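Local coordinates for protein hookworm platelet inhibitor 1 (Ancylostoma caninum, PDB 4TPV) that inhibits platelet aggregation and adhesion to fibrinogen and collagen, possibly by binding platelet integrins, at residues Glu21-Tyr26 with Arg40-Asp45; Glu50-Ser55 with Val134-Pro139. All coordinates share one frame; numbering follows the deposited sequence.

Contact 1 of 2, residues Glu21-Tyr26 with Arg40-Asp45; sequences ELHNGY and RTMVYD
The side-chain amide of Asn-24 pairs with both backbone polar groups of Met-42. Met-42 N donates to Asn-24 OD1 at 2.8 Å, and Asn-24 ND2 donates to Met-42 O at 3.0 Å. Both bonds use in-plane carbonyl lone pairs, and Met-42 O lies only 7° out of the Asn-24 amide plane. The two bonds fix the flip of the amide, since each end has a partner of the matching kind. They satisfy the N-H and C=O of Met-42, in the loop just before strand 43-44. Thr-41 CG2 lies 3.7 Å from Asn-24 ND2. Thr-41 OG1 is hydrogen-bonded to Asp-168 OD2.

Packing continues through Met-42. Its extended side chain brings SD to 3.8 Å from His-23 CB. The sulfur is 4.7 Å from the centroid of the His-23 ring and approaches obliquely. Both nitrogens of that ring are engaged: ND1 with Phe-19 O one helical turn back, NE2 with Tyr-137 OH.

The contact is buried in the CAP domain. It ties the middle of helix 13-34 to the chain entering edge strand 43-44, which runs parallel to strand 119-127. Leu-120 of that strand and Met-112 of helix 107-113 also touch His-23.

Contact 2 of 2, residues Glu50-Ser55 with Val134-Pro139; sequences EKAYKS and VCQYGP
One water is gripped by three groups between Lys-51 and Gln-136. It accepts from Lys-51 NZ at 2.7 Å and donates to Gln-136 OE1 at 2.7 Å. Its other donated bond goes to Tyr-137 O, at 2.8 Å. This is helix-on-sheet packing within the alpha-beta-alpha sandwich of the CAP fold. Helix 46-56 lies across strand 130-138, with segment axes 7.3 Å apart at closest approach and N-to-C directions 136° apart.

Lys-51 has CG anti to the backbone N (chi1 -172°) and stays extended to its tip. The Lys-51 and Gln-136 side chains cross at about a right angle; Lys-51 CE lies 3.5 Å from Gln-136 OE1, and NZ reaches the water. Gln-136 bends at chi2 (-92°), which sets OE1 beside the Lys-51 chain and NE2 near Ser-55 CB. Ser-55 OG is hydrogen-bonded to Glu-68 of the neighbouring strand 68-73.

Ala-52 is the buried centre of the contact. Its small side chain is consistent with the close approach of helix and strand, and its CB is 4.1 Å from Val-134 CG1. Cys-135 and Tyr-137 point to the other face of the sheet, where Cys-135 is disulfide-bonded to Cys-122 of strand 119-127. On the helix-facing side, Gln-136 CG comes to 3.5 Å from Ala-52 CA and 3.7 Å from Ala-52 CB.

Both contacts are largely buried; contact 2 packs a helix directly on the mixed sheet, while contact 1 holds a helix to the loop that leads into its edge strand. Contact 1 involves helix 13-34 and the approach to that edge strand. Contact 2 involves helix 46-56, which follows that strand directly, and an inner strand. In contact 1 direct amide-to-backbone bonds do the polar work. Contact 2 has apolar packing at its middle and a water bridge at a partly exposed lysine. Their centres are 15 Å apart, yet they meet at Tyr-137. Its OH is 2.7 Å from His-23 NE2, a probable hydrogen bond, and its CD1 is 3.6 Å from Met-42 CE.

Contact 1 of 2, residues Glu21-Tyr26 with Arg40-Asp45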
ATOM      1  N   GLU A  21       1.020  -3.688   8.492  1.00 12.96           N
ATOM      2  CA  GLU A  21      -0.174  -3.607   9.331  1.00 12.28           C
ATOM      3  C   GLU A  21      -0.942  -2.309   9.123  1.00 11.62           C
ATOM      4  O   GLU A  21      -2.192  -2.302   9.101  1.00  9.29           O
ATOM      5  CB  GLU A  21       0.197  -3.748  10.809  1.00 17.47           C
ATOM      6  CG  GLU A  21      -1.014  -3.946  11.740  1.00 18.20           C
ATOM      7  CD  GLU A  21      -1.780  -2.667  12.057  1.00 24.06           C
ATOM      8  OE1 GLU A  21      -1.168  -1.577  12.096  1.00 25.92           O
ATOM      9  OE2 GLU A  21      -3.013  -2.761  12.262  1.00 22.13           O
ATOM     10  N   LEU A  22      -0.214  -1.200   9.001  1.00 12.91           N
ATOM     11  CA  LEU A  22      -0.848   0.098   8.788  1.00 12.58           C
ATOM     12  C   LEU A  22      -1.667   0.091   7.496  1.00 11.03           C
ATOM     13  O   LEU A  22      -2.843   0.467   7.485  1.00  9.38           O
ATOM     14  CB  LEU A  22       0.206   1.198   8.746  1.00 12.77           C
ATOM     15  CG  LEU A  22      -0.309   2.615   8.962  1.00 16.00           C
ATOM     16  CD1 LEU A  22      -0.878   2.728  10.388  1.00 12.92           C
ATOM     17  CD2 LEU A  22       0.847   3.586   8.757  1.00 17.26           C
ATOM     18  N   HIS A  23      -1.065  -0.398   6.414  1.00  8.84           N
ATOM     19  CA  HIS A  23      -1.792  -0.491   5.144  1.00  7.56           C
ATOM     20  C   HIS A  23      -3.029  -1.391   5.233  1.00  8.38           C
ATOM     21  O   HIS A  23      -4.100  -1.049   4.737  1.00 10.82           O
ATOM     22  CB  HIS A  23      -0.881  -1.026   4.036  1.00  8.75           C
ATOM     23  CG  HIS A  23       0.006   0.011   3.419  1.00  8.26           C
ATOM     24  ND1 HIS A  23       1.145   0.480   4.032  1.00  8.76           N
ATOM     25  CD2 HIS A  23      -0.069   0.649   2.223  1.00  8.60           C
ATOM     26  CE1 HIS A  23       1.722   1.386   3.255  1.00  8.29           C
ATOM     27  NE2 HIS A  23       1.004   1.502   2.152  1.00  8.21           N
ATOM     28  N   ASN A  24      -2.887  -2.555   5.851  1.00  8.99           N
ATOM     29  CA  ASN A  24      -4.040  -3.429   5.955  1.00  9.16           C
ATOM     30  C   ASN A  24      -5.156  -2.838   6.827  1.00  9.75           C
ATOM     31  O   ASN A  24      -6.325  -2.983   6.494  1.00  9.32           O
ATOM     32  CB  ASN A  24      -3.596  -4.798   6.463  1.00  9.64           C
ATOM     33  CG  ASN A  24      -3.000  -5.642   5.354  1.00 11.45           C
ATOM     34  OD1 ASN A  24      -3.412  -5.529   4.204  1.00 10.79           O
ATOM     35  ND2 ASN A  24      -2.062  -6.513   5.701  1.00 13.20           N
ATOM     36  N   GLY A  25      -4.798  -2.139   7.904  1.00 10.00           N
ATOM     37  CA  GLY A  25      -5.797  -1.413   8.685  1.00  9.32           C
ATOM     38  C   GLY A  25      -6.509  -0.335   7.878  1.00  7.86           C
ATOM     39  O   GLY A  25      -7.722  -0.131   8.028  1.00 10.04           O
ATOM     40  N   TYR A  26      -5.753   0.385   7.047  1.00  9.46           N
ATOM     41  CA  TYR A  26      -6.355   1.363   6.147  1.00  9.15           C
ATOM     42  C   TYR A  26      -7.310   0.671   5.189  1.00  7.99           C
ATOM     43  O   TYR A  26      -8.399   1.143   4.913  1.00  9.92           O
ATOM     44  CB  TYR A  26      -5.298   2.099   5.320  1.00 10.64           C
ATOM     45  CG  TYR A  26      -4.360   3.020   6.069  1.00  8.93           C
ATOM     46  CD1 TYR A  26      -4.702   3.559   7.286  1.00 10.63           C
ATOM     47  CD2 TYR A  26      -3.126   3.362   5.521  1.00 12.98           C
ATOM     48  CE1 TYR A  26      -3.840   4.417   7.951  1.00  9.85           C
ATOM     49  CE2 TYR A  26      -2.260   4.203   6.182  1.00 15.01           C
ATOM     50  CZ  TYR A  26      -2.629   4.727   7.395  1.00 14.84           C
ATOM     51  OH  TYR A  26      -1.754   5.560   8.050  1.00 14.08           O
ATOM     52  N   ARG A  40      -8.046  -6.900  -1.290  1.00  8.29           N
ATOM     53  CA  ARG A  40      -7.051  -7.901  -0.871  1.00  8.16           C
ATOM     54  C   ARG A  40      -6.240  -7.501   0.360  1.00  9.01           C
ATOM     55  O   ARG A  40      -5.900  -6.338   0.576  1.00 11.89           O
ATOM     56  CB  ARG A  40      -6.094  -8.204  -2.033  1.00  9.74           C
ATOM     57  CG  ARG A  40      -6.821  -8.894  -3.216  1.00 10.86           C
ATOM     58  CD  ARG A  40      -5.890  -9.617  -4.176  1.00 11.37           C
ATOM     59  NE  ARG A  40      -5.318 -10.818  -3.553  1.00 12.35           N
ATOM     60  CZ  ARG A  40      -4.857 -11.861  -4.233  1.00 16.50           C
ATOM     61  NH1 ARG A  40      -4.909 -11.867  -5.552  1.00 17.33           N
ATOM     62  NH2 ARG A  40      -4.348 -12.899  -3.581  1.00 18.95           N
ATOM     63  N   THR A  41      -5.892  -8.512   1.147  1.00  8.11           N
ATOM     64  CA  THR A  41      -4.902  -8.357   2.199  1.00  9.95           C
ATOM     65  C   THR A  41      -3.560  -8.141   1.539  1.00 10.28           C
ATOM     66  O   THR A  41      -3.200  -8.883   0.617  1.00 10.20           O
ATOM     67  CB  THR A  41      -4.825  -9.588   3.090  1.00  9.86           C
ATOM     68  OG1 THR A  41      -6.123  -9.887   3.603  1.00 12.37           O
ATOM     69  CG2 THR A  41      -3.872  -9.350   4.266  1.00 11.71           C
ATOM     70  N   MET A  42      -2.833  -7.123   1.989  1.00  9.09           N
ATOM     71  CA  MET A  42      -1.442  -6.975   1.547  1.00  7.92           C
ATOM     72  C   MET A  42      -0.468  -7.802   2.357  1.00 10.18           C
ATOM     73  O   MET A  42      -0.591  -7.948   3.580  1.00 12.86           O
ATOM     74  CB  MET A  42      -0.985  -5.527   1.617  1.00  8.23           C
ATOM     75  CG  MET A  42      -1.557  -4.634   0.533  1.00 10.53           C
ATOM     76  SD  MET A  42      -0.953  -2.933   0.707  1.00 10.98           S
ATOM     77  CE  MET A  42      -1.539  -2.248  -0.850  1.00 10.80           C
ATOM     78  N   VAL A  43       0.529  -8.323   1.651  1.00  8.55           N
ATOM     79  CA  VAL A  43       1.633  -9.043   2.272  1.00  8.58           C
ATOM     80  C   VAL A  43       2.923  -8.308   1.936  1.00 11.72           C
ATOM     81  O   VAL A  43       3.067  -7.806   0.824  1.00 13.40           O
ATOM     82  CB  VAL A  43       1.702 -10.499   1.771  1.00 12.22           C
ATOM     83  CG1 VAL A  43       2.984 -11.183   2.252  1.00 19.19           C
ATOM     84  CG2 VAL A  43       0.453 -11.254   2.200  1.00 13.05           C
ATOM     85  N   TYR A  44       3.860  -8.223   2.874  1.00 11.21           N
ATOM     86  CA  TYR A  44       5.130  -7.562   2.562  1.00  9.99           C
ATOM     87  C   TYR A  44       5.889  -8.365   1.492  1.00 10.86           C
ATOM     88  O   TYR A  44       5.836  -9.591   1.471  1.00 14.27           O
ATOM     89  CB  TYR A  44       5.997  -7.391   3.810  1.00 10.24           C
ATOM     90  CG  TYR A  44       7.012  -6.289   3.616  1.00  9.58           C
ATOM     91  CD1 TYR A  44       6.637  -4.956   3.743  1.00 14.63           C
ATOM     92  CD2 TYR A  44       8.336  -6.581   3.250  1.00 10.72           C
ATOM     93  CE1 TYR A  44       7.531  -3.941   3.542  1.00 11.74           C
ATOM     94  CE2 TYR A  44       9.248  -5.564   3.041  1.00  9.18           C
ATOM     95  CZ  TYR A  44       8.841  -4.245   3.188  1.00  8.40           C
ATOM     96  OH  TYR A  44       9.719  -3.214   2.979  1.00  9.74           O
ATOM     97  N   ASP A  45       6.578  -7.668   0.593  1.00  9.29           N
ATOM     98  CA  ASP A  45       7.259  -8.339  -0.514  1.00  9.41           C
ATOM     99  C   ASP A  45       8.662  -7.783  -0.637  1.00  9.90           C
ATOM    100  O   ASP A  45       8.845  -6.598  -0.940  1.00 10.90           O
ATOM    101  CB  ASP A  45       6.480  -8.138  -1.821  1.00  9.93           C
ATOM    102  CG  ASP A  45       7.068  -8.920  -2.972  1.00 22.08           C
ATOM    103  OD1 ASP A  45       8.071  -8.458  -3.564  1.00 21.79           O
ATOM    104  OD2 ASP A  45       6.519  -9.999  -3.276  1.00 30.77           O
TER

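Contact 2 of 2, residues Glu50-Ser55 with Val134-Pro139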
ATOM      1  N   GLU A  50      13.148  -4.057  -2.755  1.00  9.81           N
ATOM      2  CA  GLU A  50      14.336  -3.737  -3.538  1.00  9.77           C
ATOM      3  C   GLU A  50      13.994  -2.743  -4.663  1.00 11.90           C
ATOM      4  O   GLU A  50      14.757  -1.813  -4.921  1.00 11.41           O
ATOM      5  CB  GLU A  50      14.975  -4.997  -4.109  1.00 10.48           C
ATOM      6  CG  GLU A  50      16.001  -4.709  -5.208  1.00 11.00           C
ATOM      7  CD  GLU A  50      17.319  -4.109  -4.721  1.00 14.68           C
ATOM      8  OE1 GLU A  50      17.486  -3.868  -3.508  1.00 15.28           O
ATOM      9  OE2 GLU A  50      18.189  -3.871  -5.586  1.00 15.93           O
ATOM     10  N   LYS A  51      12.831  -2.914  -5.291  1.00 11.00           N
ATOM     11  CA  LYS A  51      12.379  -1.970  -6.314  1.00 10.86           C
ATOM     12  C   LYS A  51      12.216  -0.578  -5.700  1.00 10.17           C
ATOM     13  O   LYS A  51      12.597   0.448  -6.297  1.00 11.72           O
ATOM     14  CB  LYS A  51      11.058  -2.449  -6.932  1.00 14.94           C
ATOM     15  CG  LYS A  51      10.579  -1.660  -8.145  1.00 17.71           C
ATOM     16  CD  LYS A  51       9.249  -2.222  -8.636  1.00 20.02           C
ATOM     17  CE  LYS A  51       8.720  -1.425  -9.825  1.00 26.98           C
ATOM     18  NZ  LYS A  51       7.295  -1.755 -10.127  1.00 32.49           N
ATOM     19  N   ALA A  52      11.677  -0.554  -4.493  1.00 10.72           N
ATOM     20  CA  ALA A  52      11.485   0.714  -3.796  1.00  8.62           C
ATOM     21  C   ALA A  52      12.814   1.393  -3.473  1.00  8.97           C
ATOM     22  O   ALA A  52      12.926   2.619  -3.603  1.00 10.38           O
ATOM     23  CB  ALA A  52      10.659   0.495  -2.514  1.00  8.95           C
ATOM     24  N   TYR A  53      13.829   0.615  -3.065  1.00  9.29           N
ATOM     25  CA  TYR A  53      15.144   1.199  -2.783  1.00 10.48           C
ATOM     26  C   TYR A  53      15.796   1.728  -4.058  1.00 12.38           C
ATOM     27  O   TYR A  53      16.335   2.832  -4.072  1.00 12.57           O
ATOM     28  CB  TYR A  53      16.077   0.193  -2.062  1.00 10.07           C
ATOM     29  CG  TYR A  53      15.965   0.355  -0.576  1.00 10.02           C
ATOM     30  CD1 TYR A  53      16.643   1.380   0.080  1.00 11.71           C
ATOM     31  CD2 TYR A  53      15.108  -0.438   0.163  1.00  9.92           C
ATOM     32  CE1 TYR A  53      16.499   1.587   1.441  1.00 10.22           C
ATOM     33  CE2 TYR A  53      14.944  -0.235   1.530  1.00 10.35           C
ATOM     34  CZ  TYR A  53      15.653   0.779   2.167  1.00  9.94           C
ATOM     35  OH  TYR A  53      15.509   0.991   3.514  1.00 11.98           O
ATOM     36  N   LYS A  54      15.741   0.953  -5.129  1.00 12.51           N
ATOM     37  CA  LYS A  54      16.375   1.366  -6.361  1.00 13.19           C
ATOM     38  C   LYS A  54      15.759   2.674  -6.853  1.00 13.43           C
ATOM     39  O   LYS A  54      16.457   3.530  -7.406  1.00 15.04           O
ATOM     40  CB  LYS A  54      16.263   0.260  -7.415  1.00 15.68           C
ATOM     41  CG  LYS A  54      17.257  -0.898  -7.185  1.00 15.02           C
ATOM     42  CD  LYS A  54      18.703  -0.450  -7.400  1.00 15.57           C
ATOM     43  CE  LYS A  54      19.734  -1.590  -7.226  1.00 19.03           C
ATOM     44  NZ  LYS A  54      20.014  -1.987  -5.812  1.00 16.55           N
ATOM     45  N   SER A  55      14.461   2.841  -6.611  1.00 10.13           N
ATOM     46  CA  SER A  55      13.762   4.056  -7.024  1.00  9.49           C
ATOM     47  C   SER A  55      14.008   5.202  -6.044  1.00  9.57           C
ATOM     48  O   SER A  55      14.259   6.346  -6.450  1.00 11.85           O
ATOM     49  CB  SER A  55      12.259   3.806  -7.150  1.00 16.97           C
ATOM     50  OG  SER A  55      11.611   5.013  -7.504  1.00 21.19           O
ATOM     51  N   VAL A 134       9.542   5.597   0.315  1.00  9.45           N
ATOM     52  CA  VAL A 134       8.937   5.121  -0.939  1.00  8.22           C
ATOM     53  C   VAL A 134       8.363   3.739  -0.719  1.00 10.63           C
ATOM     54  O   VAL A 134       9.037   2.869  -0.163  1.00 10.79           O
ATOM     55  CB  VAL A 134       9.977   5.054  -2.092  1.00  8.22           C
ATOM     56  CG1 VAL A 134       9.390   4.357  -3.299  1.00  8.11           C
ATOM     57  CG2 VAL A 134      10.501   6.447  -2.432  1.00 13.13           C
ATOM     58  N   CYS A 135       7.122   3.536  -1.143  1.00  8.17           N
ATOM     59  CA  CYS A 135       6.548   2.207  -1.154  1.00  8.25           C
ATOM     60  C   CYS A 135       6.138   1.853  -2.576  1.00 10.37           C
ATOM     61  O   CYS A 135       5.638   2.693  -3.324  1.00  9.93           O
ATOM     62  CB  CYS A 135       5.347   2.107  -0.216  1.00  7.19           C
ATOM     63  SG  CYS A 135       5.720   2.176   1.563  1.00 10.04           S
ATOM     64  N   GLN A 136       6.389   0.601  -2.934  1.00  8.21           N
ATOM     65  CA  GLN A 136       6.037   0.055  -4.228  1.00  7.53           C
ATOM     66  C   GLN A 136       4.979  -1.014  -4.010  1.00  7.63           C
ATOM     67  O   GLN A 136       5.042  -1.786  -3.040  1.00  8.21           O
ATOM     68  CB  GLN A 136       7.283  -0.531  -4.930  1.00 10.73           C
ATOM     69  CG  GLN A 136       8.306   0.524  -5.328  1.00 12.84           C
ATOM     70  CD  GLN A 136       8.091   1.042  -6.730  1.00 19.18           C
ATOM     71  OE1 GLN A 136       7.175   0.605  -7.434  1.00 21.04           O
ATOM     72  NE2 GLN A 136       8.936   1.984  -7.152  1.00 16.11           N
ATOM     73  N   TYR A 137       3.991  -1.043  -4.898  1.00  7.37           N
ATOM     74  CA  TYR A 137       2.867  -1.952  -4.757  1.00 11.29           C
ATOM     75  C   TYR A 137       2.745  -2.901  -5.939  1.00  8.65           C
ATOM     76  O   TYR A 137       3.304  -2.665  -7.029  1.00  9.46           O
ATOM     77  CB  TYR A 137       1.571  -1.145  -4.588  1.00  9.35           C
ATOM     78  CG  TYR A 137       1.643  -0.178  -3.424  1.00  8.25           C
ATOM     79  CD1 TYR A 137       1.357  -0.591  -2.133  1.00 11.34           C
ATOM     80  CD2 TYR A 137       2.060   1.142  -3.614  1.00  7.03           C
ATOM     81  CE1 TYR A 137       1.452   0.305  -1.042  1.00 13.04           C
ATOM     82  CE2 TYR A 137       2.155   2.032  -2.541  1.00  9.35           C
ATOM     83  CZ  TYR A 137       1.833   1.611  -1.259  1.00  8.85           C
ATOM     84  OH  TYR A 137       1.920   2.502  -0.206  1.00  9.30           O
ATOM     85  N   GLY A 138       2.005  -3.987  -5.728  1.00  8.17           N
ATOM     86  CA  GLY A 138       1.737  -4.938  -6.798  1.00  9.98           C
ATOM     87  C   GLY A 138       0.475  -5.743  -6.544  1.00 11.12           C
ATOM     88  O   GLY A 138      -0.035  -5.771  -5.427  1.00 11.06           O
ATOM     89  N   PRO A 139      -0.068  -6.373  -7.599  1.00 10.64           N
ATOM     90  CA  PRO A 139       0.451  -6.270  -8.967  1.00  9.17           C
ATOM     91  C   PRO A 139       0.080  -4.958  -9.633  1.00 11.71           C
ATOM     92  O   PRO A 139      -0.711  -4.172  -9.107  1.00 14.24           O
ATOM     93  CB  PRO A 139      -0.218  -7.451  -9.698  1.00 14.23           C
ATOM     94  CG  PRO A 139      -1.238  -8.022  -8.746  1.00 23.15           C
ATOM     95  CD  PRO A 139      -1.315  -7.147  -7.534  1.00 15.53           C
TER
HETATM   96  O   HOH W   1       5.750  -1.682  -7.906  1.00 24.04           O